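AxyAgu115A (Amphibacillus xylanus NBRC 15112, PDB 6NPS) belongs to glycoside hydrolase family 115 and, as an alpha-glucuronidase, probably releases glucuronic acid side groups from xylans such as arabinoglucuronoxylan. Local coordinates at residues Glu196-Val201 against Trp214-Ser219; Ile175-Pro180 against His410-Gly415; Met40-Leu45 against Leu205-Gly210; Ala230-Ala235 against Gly292-Ile297. The protein carries 3 engineered substitutions. One frame throughout, in Å; residues are numbered along the deposited sequence.

Contact 1 of 4, residues Glu196-Val201 against Trp214-Ser219; sequences EMYDHV and WPAMWS
Tyr198 reaches from helix 195-207 to Pro215 and Ala216, just past strand 212-214, so that one side chain ties the loop after the second strand of a (beta/alpha)8 barrel to the helix that leads into that strand. The CA atoms of Tyr198 and Pro215 lie 9.0 Å apart, and the phenol spans this gap. From CB, which points toward the loop, the ring leaves with chi1 at -92°, about 30° from the nearest staggered position. Further along, Met197 CE sits 4.0 Å above one face of the Tyr198 ring, near the rim. Tyr198 CD2 comes within 3.6 Å of Asn231 OD1 on helix 230-238; Phe222 adds an edge-to-face aromatic contact. Tyr198 CZ is the first ring atom to meet the loop, 4.0 Å from Pro215 CB, the two side chains being set obliquely to each other.

At the tip the packing turns polar. Ala216 N approaches the ring edge near its plane and donates to Tyr198 OH over 3.1 Å, with an N-H...O angle of 145°, so the phenol oxygen serves as acceptor for this buried amide. A water 2.6 Å from Tyr198 OH donates in turn to Ala216 O. The hydroxyl therefore engages both polar backbone atoms of one residue, the N-H directly and the carbonyl through the water, whose oxygen stands 2.7 Å from Ala216 O.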
# COMPACT_ATOMS: atom_id res chain seq x y z
N GLU A 196 18.25 -45.96 17.99
CA GLU A 196 18.99 -45.14 18.94
C GLU A 196 18.25 -43.84 19.20
O GLU A 196 18.10 -43.40 20.36
CB GLU A 196 20.40 -44.85 18.40
CG GLU A 196 21.40 -46.01 18.55
CD GLU A 196 20.84 -47.39 18.15
OE1 GLU A 196 20.43 -47.57 16.98
OE2 GLU A 196 20.79 -48.29 19.02
N MET A 197 17.77 -43.21 18.14
CA MET A 197 16.96 -42.01 18.30
C MET A 197 15.63 -42.33 18.97
O MET A 197 15.24 -41.66 19.94
CB MET A 197 16.77 -41.36 16.93
CG MET A 197 16.04 -40.02 16.99
SD MET A 197 14.27 -40.32 16.83
CE MET A 197 14.11 -40.30 15.04
N TYR A 198 14.94 -43.41 18.54
CA TYR A 198 13.59 -43.65 19.02
C TYR A 198 13.56 -44.05 20.49
O TYR A 198 12.53 -43.89 21.13
CB TYR A 198 12.86 -44.74 18.19
CG TYR A 198 12.08 -44.07 17.05
CD1 TYR A 198 10.96 -43.29 17.34
CD2 TYR A 198 12.47 -44.20 15.74
CE1 TYR A 198 10.25 -42.63 16.34
CE2 TYR A 198 11.78 -43.58 14.71
CZ TYR A 198 10.66 -42.78 15.02
OH TYR A 198 9.96 -42.15 14.03
N ASP A 199 14.67 -44.58 21.01
CA ASP A 199 14.73 -44.88 22.44
C ASP A 199 14.44 -43.62 23.27
O ASP A 199 13.70 -43.69 24.26
CB ASP A 199 16.09 -45.50 22.77
CG ASP A 199 16.13 -46.08 24.16
OD1 ASP A 199 16.96 -45.61 24.98
OD2 ASP A 199 15.34 -47.00 24.46
N HIS A 200 14.95 -42.46 22.85
CA HIS A 200 14.65 -41.21 23.57
C HIS A 200 13.18 -40.78 23.42
O HIS A 200 12.58 -40.22 24.36
CB HIS A 200 15.56 -40.10 23.06
CG HIS A 200 17.01 -40.39 23.23
ND1 HIS A 200 17.70 -40.12 24.39
CD2 HIS A 200 17.92 -40.94 22.38
CE1 HIS A 200 18.96 -40.48 24.25
NE2 HIS A 200 19.12 -40.98 23.04
N VAL A 201 12.61 -40.97 22.23
CA VAL A 201 11.19 -40.70 22.00
C VAL A 201 10.34 -41.61 22.89
O VAL A 201 9.38 -41.16 23.52
CB VAL A 201 10.85 -40.90 20.51
CG1 VAL A 201 9.35 -40.82 20.27
CG2 VAL A 201 11.58 -39.89 19.69
N TRP A 214 2.39 -42.23 16.84
CA TRP A 214 2.56 -42.23 15.40
C TRP A 214 3.97 -41.75 15.09
O TRP A 214 4.33 -40.61 15.45
CB TRP A 214 1.55 -41.34 14.68
CG TRP A 214 0.08 -41.72 14.75
CD1 TRP A 214 -0.48 -42.83 15.35
CD2 TRP A 214 -1.00 -40.96 14.21
NE1 TRP A 214 -1.85 -42.77 15.23
CE2 TRP A 214 -2.20 -41.64 14.53
CE3 TRP A 214 -1.08 -39.73 13.50
CZ2 TRP A 214 -3.46 -41.15 14.18
CZ3 TRP A 214 -2.33 -39.24 13.17
CH2 TRP A 214 -3.51 -39.95 13.51
N PRO A 215 4.79 -42.55 14.43
CA PRO A 215 6.18 -42.16 14.19
C PRO A 215 6.32 -41.25 12.99
O PRO A 215 5.36 -40.97 12.25
CB PRO A 215 6.86 -43.50 13.92
CG PRO A 215 5.79 -44.29 13.22
CD PRO A 215 4.47 -43.88 13.87
N ALA A 216 7.53 -40.74 12.83
CA ALA A 216 7.83 -39.94 11.65
C ALA A 216 7.66 -40.78 10.39
O ALA A 216 7.95 -41.98 10.37
CB ALA A 216 9.26 -39.38 11.73
N MET A 217 7.13 -40.14 9.34
CA MET A 217 6.69 -40.85 8.16
C MET A 217 6.93 -40.10 6.86
O MET A 217 6.58 -40.64 5.81
CB MET A 217 5.19 -41.20 8.26
CG MET A 217 4.37 -39.98 8.65
SD MET A 217 3.50 -39.05 7.36
CE MET A 217 1.86 -39.74 7.56
N TRP A 218 7.51 -38.90 6.88
CA TRP A 218 7.63 -38.17 5.62
C TRP A 218 8.74 -38.73 4.75
O TRP A 218 8.51 -39.04 3.57
CB TRP A 218 7.82 -36.67 5.86
CG TRP A 218 6.50 -35.98 5.93
CD1 TRP A 218 5.27 -36.58 5.95
CD2 TRP A 218 6.25 -34.57 5.97
NE1 TRP A 218 4.27 -35.64 6.02
CE2 TRP A 218 4.84 -34.40 6.04
CE3 TRP A 218 7.07 -33.43 5.97
CZ2 TRP A 218 4.25 -33.13 6.09
CZ3 TRP A 218 6.48 -32.19 6.03
CH2 TRP A 218 5.08 -32.05 6.09
N SER A 219 9.97 -38.80 5.27
CA SER A 219 11.10 -39.41 4.56
C SER A 219 11.73 -40.49 5.42
O SER A 219 12.96 -40.60 5.56
CB SER A 219 12.13 -38.37 4.15
OG SER A 219 13.06 -38.17 5.20
O HOH W 1 10.06 -43.13 11.67

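Contact 2 of 4, residues Ile175-Pro180 against His410-Gly415; sequences INDEWP and HFDYHG
Asp177 faces Asp412 and His414 where two loops meet after strands 170-174 and 405-410 of the (beta/alpha)8 barrel, on the C-terminal side of the strands, the side that carries the active site in barrels of this type. The first shell is a pair of carboxylates: Asp177 OD2 stands 2.5 Å from Asp412 OD1, and the two side chains lie alongside each other, pointing opposite ways, with the carboxylate planes only 14° apart. Asp177 is poorly ordered, which limits the precision of that distance. Its other oxygen, Asp177 OD1, rests 3.2 Å from His414 CB, so the histidine touches through its methylene rather than its ring.

Torsions account for this division. Asp412 CG is trans to its own N (chi1 -168°), which carries the carboxylate out to Asp177. His414 has the same kind of first torsion, yet its ring leads away from the opposing loop, and ND1 is hydrogen-bonded to Glu421. In the other loop, Asp177 adopts left-handed helical angles and directs its CB toward 410-415; the nearest CA pair, Asp177 and His414, is 6.2 Å apart.

Farther out, Asn450, on the intervening strand 446-450, touches both aspartates as well as His410, whose ND1 is hydrogen-bonded to Asp384. A glycerol about 4 Å from the side chain of Tyr413, probably from the crystallisation liquor, is consistent with a pocket beside these loops. Within 410-415 the His410 ring is turned edge-on to the chain, with His410 CD2 3.1 Å from Asp412 O, which lies in the ring plane.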
# COMPACT_ATOMS: atom_id res chain seq x y z
N ILE A 175 4.86 -37.55 15.77
CA ILE A 175 5.98 -36.79 15.23
C ILE A 175 5.69 -36.53 13.75
O ILE A 175 5.71 -37.46 12.94
CB ILE A 175 7.29 -37.56 15.40
CG1 ILE A 175 7.48 -37.95 16.85
CG2 ILE A 175 8.49 -36.77 14.80
CD1 ILE A 175 8.46 -39.13 16.97
N ASN A 176 5.46 -35.27 13.37
CA ASN A 176 5.05 -34.96 12.01
C ASN A 176 5.76 -33.69 11.54
O ASN A 176 6.53 -33.08 12.28
CB ASN A 176 3.53 -34.80 11.90
CG ASN A 176 3.02 -34.70 10.44
OD1 ASN A 176 2.08 -33.95 10.15
ND2 ASN A 176 3.64 -35.45 9.53
N ASP A 177 5.50 -33.30 10.29
CA ASP A 177 6.05 -32.06 9.75
C ASP A 177 7.55 -31.97 10.06
O ASP A 177 8.06 -30.94 10.50
CB ASP A 177 5.29 -30.85 10.31
CG ASP A 177 3.78 -31.12 10.46
OD1 ASP A 177 3.13 -31.43 9.45
OD2 ASP A 177 3.25 -31.03 11.59
N GLU A 178 8.24 -33.10 9.87
CA GLU A 178 9.52 -33.28 10.53
C GLU A 178 10.71 -32.81 9.70
O GLU A 178 11.85 -32.93 10.16
CB GLU A 178 9.70 -34.75 10.97
CG GLU A 178 9.89 -35.79 9.84
CD GLU A 178 8.58 -36.47 9.47
OE1 GLU A 178 7.49 -35.93 9.81
OE2 GLU A 178 8.63 -37.52 8.82
N TRP A 179 10.47 -32.23 8.52
CA TRP A 179 11.55 -31.65 7.76
C TRP A 179 11.33 -30.15 7.64
O TRP A 179 10.18 -29.72 7.46
CB TRP A 179 11.67 -32.27 6.35
CG TRP A 179 12.30 -33.65 6.38
CD1 TRP A 179 11.64 -34.85 6.38
CD2 TRP A 179 13.71 -33.96 6.46
NE1 TRP A 179 12.55 -35.89 6.44
CE2 TRP A 179 13.82 -35.38 6.49
CE3 TRP A 179 14.88 -33.19 6.50
CZ2 TRP A 179 15.06 -36.03 6.56
CZ3 TRP A 179 16.10 -33.85 6.57
CH2 TRP A 179 16.18 -35.25 6.60
N PRO A 180 12.39 -29.33 7.74
CA PRO A 180 13.79 -29.74 7.84
C PRO A 180 14.31 -30.01 9.27
O PRO A 180 15.37 -30.63 9.43
CB PRO A 180 14.53 -28.55 7.23
CG PRO A 180 13.68 -27.36 7.67
CD PRO A 180 12.25 -27.85 7.73
N HIS A 410 -4.10 -30.91 17.05
CA HIS A 410 -2.87 -30.35 16.48
C HIS A 410 -2.28 -29.26 17.37
O HIS A 410 -2.97 -28.30 17.73
CB HIS A 410 -3.13 -29.74 15.09
CG HIS A 410 -3.28 -30.74 14.00
ND1 HIS A 410 -4.45 -31.46 13.82
CD2 HIS A 410 -2.42 -31.18 13.04
CE1 HIS A 410 -4.31 -32.26 12.78
NE2 HIS A 410 -3.09 -32.11 12.29
N PHE A 411 -0.99 -29.41 17.70
CA PHE A 411 -0.12 -28.33 18.16
C PHE A 411 0.77 -27.82 17.05
O PHE A 411 1.57 -26.91 17.30
CB PHE A 411 0.82 -28.80 19.30
CG PHE A 411 0.12 -29.24 20.57
CD1 PHE A 411 -1.20 -28.91 20.82
CD2 PHE A 411 0.82 -29.98 21.52
CE1 PHE A 411 -1.81 -29.28 22.01
CE2 PHE A 411 0.20 -30.38 22.70
CZ PHE A 411 -1.12 -30.04 22.94
N ASP A 412 0.70 -28.42 15.86
CA ASP A 412 1.63 -28.20 14.75
C ASP A 412 0.92 -28.63 13.49
O ASP A 412 0.23 -29.65 13.50
CB ASP A 412 2.91 -29.01 15.00
CG ASP A 412 4.07 -28.64 14.07
OD1 ASP A 412 4.02 -28.96 12.86
OD2 ASP A 412 5.08 -28.07 14.58
N TYR A 413 1.02 -27.86 12.42
CA TYR A 413 0.33 -28.24 11.20
C TYR A 413 1.02 -27.66 9.98
O TYR A 413 1.33 -26.47 9.93
CB TYR A 413 -1.12 -27.78 11.24
CG TYR A 413 -1.91 -28.15 10.01
CD1 TYR A 413 -2.05 -29.50 9.62
CD2 TYR A 413 -2.57 -27.17 9.25
CE1 TYR A 413 -2.77 -29.86 8.49
CE2 TYR A 413 -3.31 -27.52 8.16
CZ TYR A 413 -3.41 -28.86 7.78
OH TYR A 413 -4.13 -29.20 6.69
N HIS A 414 1.18 -28.48 8.97
CA HIS A 414 1.75 -28.08 7.69
C HIS A 414 0.59 -28.08 6.70
O HIS A 414 0.21 -29.15 6.21
CB HIS A 414 2.86 -29.06 7.32
CG HIS A 414 3.58 -28.74 6.05
ND1 HIS A 414 4.33 -27.59 5.89
CD2 HIS A 414 3.69 -29.44 4.89
CE1 HIS A 414 4.88 -27.61 4.68
NE2 HIS A 414 4.50 -28.71 4.06
N GLY A 415 0.03 -26.92 6.39
CA GLY A 415 -1.13 -26.87 5.51
C GLY A 415 -1.77 -25.50 5.60
O GLY A 415 -1.18 -24.58 6.16

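Contact 3 of 4, residues Met40-Leu45 against Leu205-Gly210; sequences MHDVEL and LLRLKG
Asp42 and Arg207 are the nearest CA pair between 40-45 and 205-210, yet those atoms are 12.2 Å apart, so the contact is made by side chains alone. Helix 195-207 finishes in a Schellman motif: Gly210 N bonds to Leu205 O, Lys209 N to Leu206 O, and Lys209 takes a positive phi of 67°. From the last helical residue, Arg207 stretches out fully from CG to NE and meets Asp42 coming from the opposite direction.

The result is a buried salt bridge. The position of Asp42 OD2 is less sure, since it lies too close to another atom of the model. As modelled, it sits at the guanidinium edge, in its plane, and appears to take both terminal nitrogens: Arg207 NH1 donates to Asp42 OD2 over 2.9 Å at 146°, and NH2 lies equally near. A weak bond joins Arg207 NH2 to Asp42 OD1 at 3.1 Å. The carboxylate is rotated 42° from the guanidinium plane, so the pair is not the flat, two-pronged type. With a leucine in place of Asp42, NH1 and NH2 of Arg207 would probably be left without their carboxylate in a buried setting, and the salt bridge linking these two segments would be lost.

Glu203, one turn earlier on helix 195-207, takes Arg207 NE in a second salt bridge. Arg207 also touches Phe128 of helix 120-133, while Leu208 packs on helix 458-469. The bridge itself lies where helix 30-47, from the N-terminal region, meets the barrel helix 195-207.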
# COMPACT_ATOMS: atom_id res chain seq x y z
N MET A 40 17.55 -46.30 37.74
CA MET A 40 18.83 -46.34 38.45
C MET A 40 19.72 -45.19 38.02
O MET A 40 20.49 -44.65 38.84
CB MET A 40 19.56 -47.65 38.21
CG MET A 40 18.85 -48.85 38.83
SD MET A 40 19.86 -50.35 38.90
CE MET A 40 20.99 -50.06 37.54
N HIS A 41 19.66 -44.82 36.75
CA HIS A 41 20.42 -43.65 36.34
C HIS A 41 19.85 -42.38 36.98
O HIS A 41 20.62 -41.51 37.39
CB HIS A 41 20.47 -43.53 34.81
CG HIS A 41 21.33 -42.41 34.36
ND1 HIS A 41 20.81 -41.20 33.94
CD2 HIS A 41 22.68 -42.26 34.37
CE1 HIS A 41 21.80 -40.37 33.66
NE2 HIS A 41 22.94 -40.99 33.91
N ASP A 42 18.52 -42.28 37.12
CA ASP A 42 17.92 -41.16 37.85
C ASP A 42 18.40 -41.12 39.30
O ASP A 42 18.70 -40.04 39.84
CB ASP A 42 16.39 -41.24 37.78
CG ASP A 42 15.84 -41.18 36.32
OD1 ASP A 42 16.60 -40.92 35.36
OD2 ASP A 42 14.62 -41.42 36.16
N VAL A 43 18.52 -42.28 39.96
CA VAL A 43 19.05 -42.31 41.32
C VAL A 43 20.47 -41.73 41.34
O VAL A 43 20.82 -40.94 42.23
CB VAL A 43 19.00 -43.74 41.87
CG1 VAL A 43 19.75 -43.86 43.23
CG2 VAL A 43 17.52 -44.22 41.99
N GLU A 44 21.30 -42.12 40.38
CA GLU A 44 22.66 -41.59 40.31
C GLU A 44 22.67 -40.07 40.11
O GLU A 44 23.55 -39.38 40.63
CB GLU A 44 23.43 -42.27 39.17
CG GLU A 44 24.86 -41.77 38.99
CD GLU A 44 25.52 -42.36 37.75
OE1 GLU A 44 26.65 -41.92 37.41
OE2 GLU A 44 24.93 -43.28 37.12
N LEU A 45 21.72 -39.53 39.36
CA LEU A 45 21.74 -38.08 39.14
C LEU A 45 21.37 -37.33 40.40
O LEU A 45 21.85 -36.21 40.62
CB LEU A 45 20.78 -37.69 38.03
CG LEU A 45 21.12 -38.19 36.63
CD1 LEU A 45 19.98 -37.79 35.70
CD2 LEU A 45 22.44 -37.59 36.15
N LEU A 205 7.75 -40.37 25.94
CA LEU A 205 6.34 -40.77 25.92
C LEU A 205 5.94 -41.46 27.23
O LEU A 205 4.91 -41.13 27.84
CB LEU A 205 6.11 -41.73 24.75
CG LEU A 205 4.68 -42.27 24.68
CD1 LEU A 205 3.74 -41.13 24.32
CD2 LEU A 205 4.62 -43.37 23.61
N LEU A 206 6.71 -42.46 27.64
CA LEU A 206 6.36 -43.23 28.83
C LEU A 206 6.53 -42.40 30.11
O LEU A 206 5.77 -42.57 31.07
CB LEU A 206 7.20 -44.50 28.90
CG LEU A 206 6.94 -45.59 27.85
CD1 LEU A 206 8.04 -46.64 27.88
CD2 LEU A 206 5.56 -46.26 28.16
N ARG A 207 7.52 -41.49 30.16
CA ARG A 207 7.65 -40.65 31.35
C ARG A 207 6.46 -39.71 31.49
O ARG A 207 6.08 -39.34 32.62
CB ARG A 207 8.96 -39.86 31.30
CG ARG A 207 10.20 -40.71 31.70
CD ARG A 207 11.46 -39.85 31.75
NE ARG A 207 12.71 -40.59 31.96
CZ ARG A 207 13.27 -40.82 33.16
NH1 ARG A 207 12.67 -40.41 34.28
NH2 ARG A 207 14.44 -41.47 33.24
N LEU A 208 5.87 -39.30 30.35
CA LEU A 208 4.66 -38.49 30.38
C LEU A 208 3.40 -39.34 30.54
O LEU A 208 2.30 -38.83 30.45
CB LEU A 208 4.56 -37.64 29.10
CG LEU A 208 5.72 -36.67 28.88
CD1 LEU A 208 5.57 -35.94 27.55
CD2 LEU A 208 5.79 -35.67 30.01
N LYS A 209 3.57 -40.63 30.80
CA LYS A 209 2.48 -41.59 31.02
C LYS A 209 1.64 -41.84 29.76
O LYS A 209 0.46 -42.23 29.87
CB LYS A 209 1.59 -41.16 32.19
CG LYS A 209 2.43 -40.90 33.47
CD LYS A 209 1.63 -40.31 34.60
CE LYS A 209 1.17 -38.90 34.27
NZ LYS A 209 2.09 -37.85 34.81
N GLY A 210 2.20 -41.55 28.58
CA GLY A 210 1.57 -41.91 27.33
C GLY A 210 1.83 -43.39 27.01
O GLY A 210 2.64 -44.09 27.64

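Contact 4 of 4, residues Ala230-Ala235 against Gly292-Ile297; sequences ANVELA and GHFENI
Val232 presses one methyl onto the ring of Phe294, and this is the tight part of the contact between helix 230-238 and the loop that follows helix 277-291. Val232 CG1 stands 3.5 Å from the centroid of the Phe294 ring and 23° off the normal, which meets the geometry of a CH-pi interaction. Its nearest ring atom is Phe294 CD2, at 3.3 Å from Val232 CG1, so the methyl is shifted from the middle of the face toward that edge. CG1 is trans to the valine's own N (chi1 175°), and the two side chains are set nearly perpendicular. The opposite face of the Phe294 ring carries His293 NE2, 3.4 Å above the plane; the ring thus has a neighbour on either face, both displaced toward the rim.

The solvent side is looser. Only the aliphatic part of exposed Glu233 takes part, CG lying 4.3 Å from Phe294 CZ in an oblique position, and a crystal neighbour touching Glu233 may influence its pose. Exchanging Phe294 for an alanine is likely to strip Val232 CG1 of the face it rests on and to leave the His293 ring free to turn.

Just past the phenylalanine, Glu295 N is hydrogen-bonded to Asp236 on the same helix, and the backbones of Glu295 and Ile297 pair with Met242. The run into strand 298-300 therefore joins strand 241-242, consistent with the lateral pairing that closes a (beta/alpha)8 barrel, with Val232 and Phe294 packed on its outer, helical side.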
# COMPACT_ATOMS: atom_id res chain seq x y z
N ALA A 230 14.32 -52.97 13.97
CA ALA A 230 14.71 -52.62 15.34
C ALA A 230 13.83 -51.54 15.99
O ALA A 230 13.68 -51.54 17.22
CB ALA A 230 16.19 -52.21 15.38
N ASN A 231 13.23 -50.61 15.23
CA ASN A 231 12.35 -49.63 15.88
C ASN A 231 11.08 -50.31 16.42
O ASN A 231 10.63 -50.07 17.56
CB ASN A 231 11.92 -48.50 14.91
CG ASN A 231 13.06 -47.62 14.46
OD1 ASN A 231 14.04 -47.42 15.17
ND2 ASN A 231 12.92 -47.06 13.25
N VAL A 232 10.47 -51.13 15.57
CA VAL A 232 9.27 -51.88 15.93
C VAL A 232 9.57 -52.79 17.11
O VAL A 232 8.76 -52.90 18.06
CB VAL A 232 8.82 -52.69 14.70
CG1 VAL A 232 7.66 -53.58 15.04
CG2 VAL A 232 8.47 -51.76 13.59
N GLU A 233 10.70 -53.49 17.06
CA GLU A 233 11.00 -54.43 18.14
C GLU A 233 11.17 -53.69 19.46
O GLU A 233 10.65 -54.12 20.48
CB GLU A 233 12.24 -55.26 17.80
CG GLU A 233 12.07 -56.18 16.61
CD GLU A 233 13.41 -56.69 16.03
OE1 GLU A 233 13.39 -57.67 15.25
OE2 GLU A 233 14.48 -56.12 16.34
N LEU A 234 11.83 -52.52 19.43
CA LEU A 234 12.07 -51.75 20.65
C LEU A 234 10.77 -51.20 21.21
O LEU A 234 10.53 -51.26 22.43
CB LEU A 234 13.06 -50.60 20.37
CG LEU A 234 13.57 -49.78 21.57
CD1 LEU A 234 14.25 -50.73 22.59
CD2 LEU A 234 14.50 -48.64 21.19
N ALA A 235 9.90 -50.65 20.36
CA ALA A 235 8.60 -50.17 20.84
C ALA A 235 7.84 -51.29 21.56
O ALA A 235 7.31 -51.10 22.66
CB ALA A 235 7.76 -49.62 19.68
N GLY A 292 2.08 -57.64 12.34
CA GLY A 292 0.81 -57.84 13.02
C GLY A 292 0.93 -58.43 14.42
O GLY A 292 -0.00 -58.30 15.22
N HIS A 293 2.06 -59.04 14.75
CA HIS A 293 2.17 -59.68 16.06
C HIS A 293 2.77 -58.76 17.12
O HIS A 293 2.86 -59.17 18.29
CB HIS A 293 3.00 -60.96 15.96
CG HIS A 293 4.40 -60.73 15.46
ND1 HIS A 293 4.68 -60.33 14.18
CD2 HIS A 293 5.59 -60.87 16.09
CE1 HIS A 293 5.99 -60.23 14.03
NE2 HIS A 293 6.57 -60.55 15.17
N PHE A 294 3.17 -57.55 16.75
CA PHE A 294 3.60 -56.56 17.72
C PHE A 294 2.39 -55.80 18.24
O PHE A 294 1.28 -55.92 17.72
CB PHE A 294 4.60 -55.60 17.07
CG PHE A 294 5.84 -56.27 16.57
CD1 PHE A 294 6.79 -56.74 17.45
CD2 PHE A 294 6.06 -56.42 15.20
CE1 PHE A 294 7.93 -57.37 16.99
CE2 PHE A 294 7.20 -57.03 14.74
CZ PHE A 294 8.14 -57.52 15.64
N GLU A 295 2.60 -55.01 19.30
CA GLU A 295 1.48 -54.30 19.92
C GLU A 295 1.22 -53.01 19.16
O GLU A 295 2.06 -52.10 19.14
CB GLU A 295 1.77 -54.03 21.40
CG GLU A 295 0.52 -53.66 22.19
CD GLU A 295 0.74 -53.50 23.71
OE1 GLU A 295 1.90 -53.50 24.18
OE2 GLU A 295 -0.29 -53.36 24.42
N ASN A 296 0.05 -52.90 18.53
CA ASN A 296 -0.23 -51.72 17.71
C ASN A 296 -1.74 -51.59 17.58
O ASN A 296 -2.51 -52.45 17.99
CB ASN A 296 0.46 -51.82 16.34
CG ASN A 296 0.30 -53.20 15.71
OD1 ASN A 296 -0.83 -53.73 15.64
ND2 ASN A 296 1.43 -53.80 15.29
N ILE A 297 -2.17 -50.45 17.04
CA ILE A 297 -3.54 -50.26 16.62
C ILE A 297 -3.51 -50.19 15.11
O ILE A 297 -2.70 -49.45 14.53
CB ILE A 297 -4.14 -48.99 17.25
CG1 ILE A 297 -4.23 -49.17 18.78
CG2 ILE A 297 -5.53 -48.66 16.64
CD1 ILE A 297 -4.67 -47.87 19.47

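In the fold
From the N terminus, helix 30-47 comes first; contact 3 closes a loop of 159 residues at 205-210 and brings the N-terminal region onto the barrel. Before that loop ends, 175-180 opens contact 2 and 196-201 opens contact 1, and contact 3 crosses both. Contact 1 closes at 214-219, tying helix 195-207, shared with contact 3, to the loop after strand 212-214. Contact 4 follows in series, joining helix 230-238 to the loop before strand 298-300; Tyr198 meets Asn231 between contacts 1 and 4. Contact 2 closes last, linking the loops after strands 170-174 and 405-410, and encloses contacts 1 and 4. Trp218 N, 2.6 Å from Glu178 OE2 and probably hydrogen-bonded, connects contacts 1 and 2.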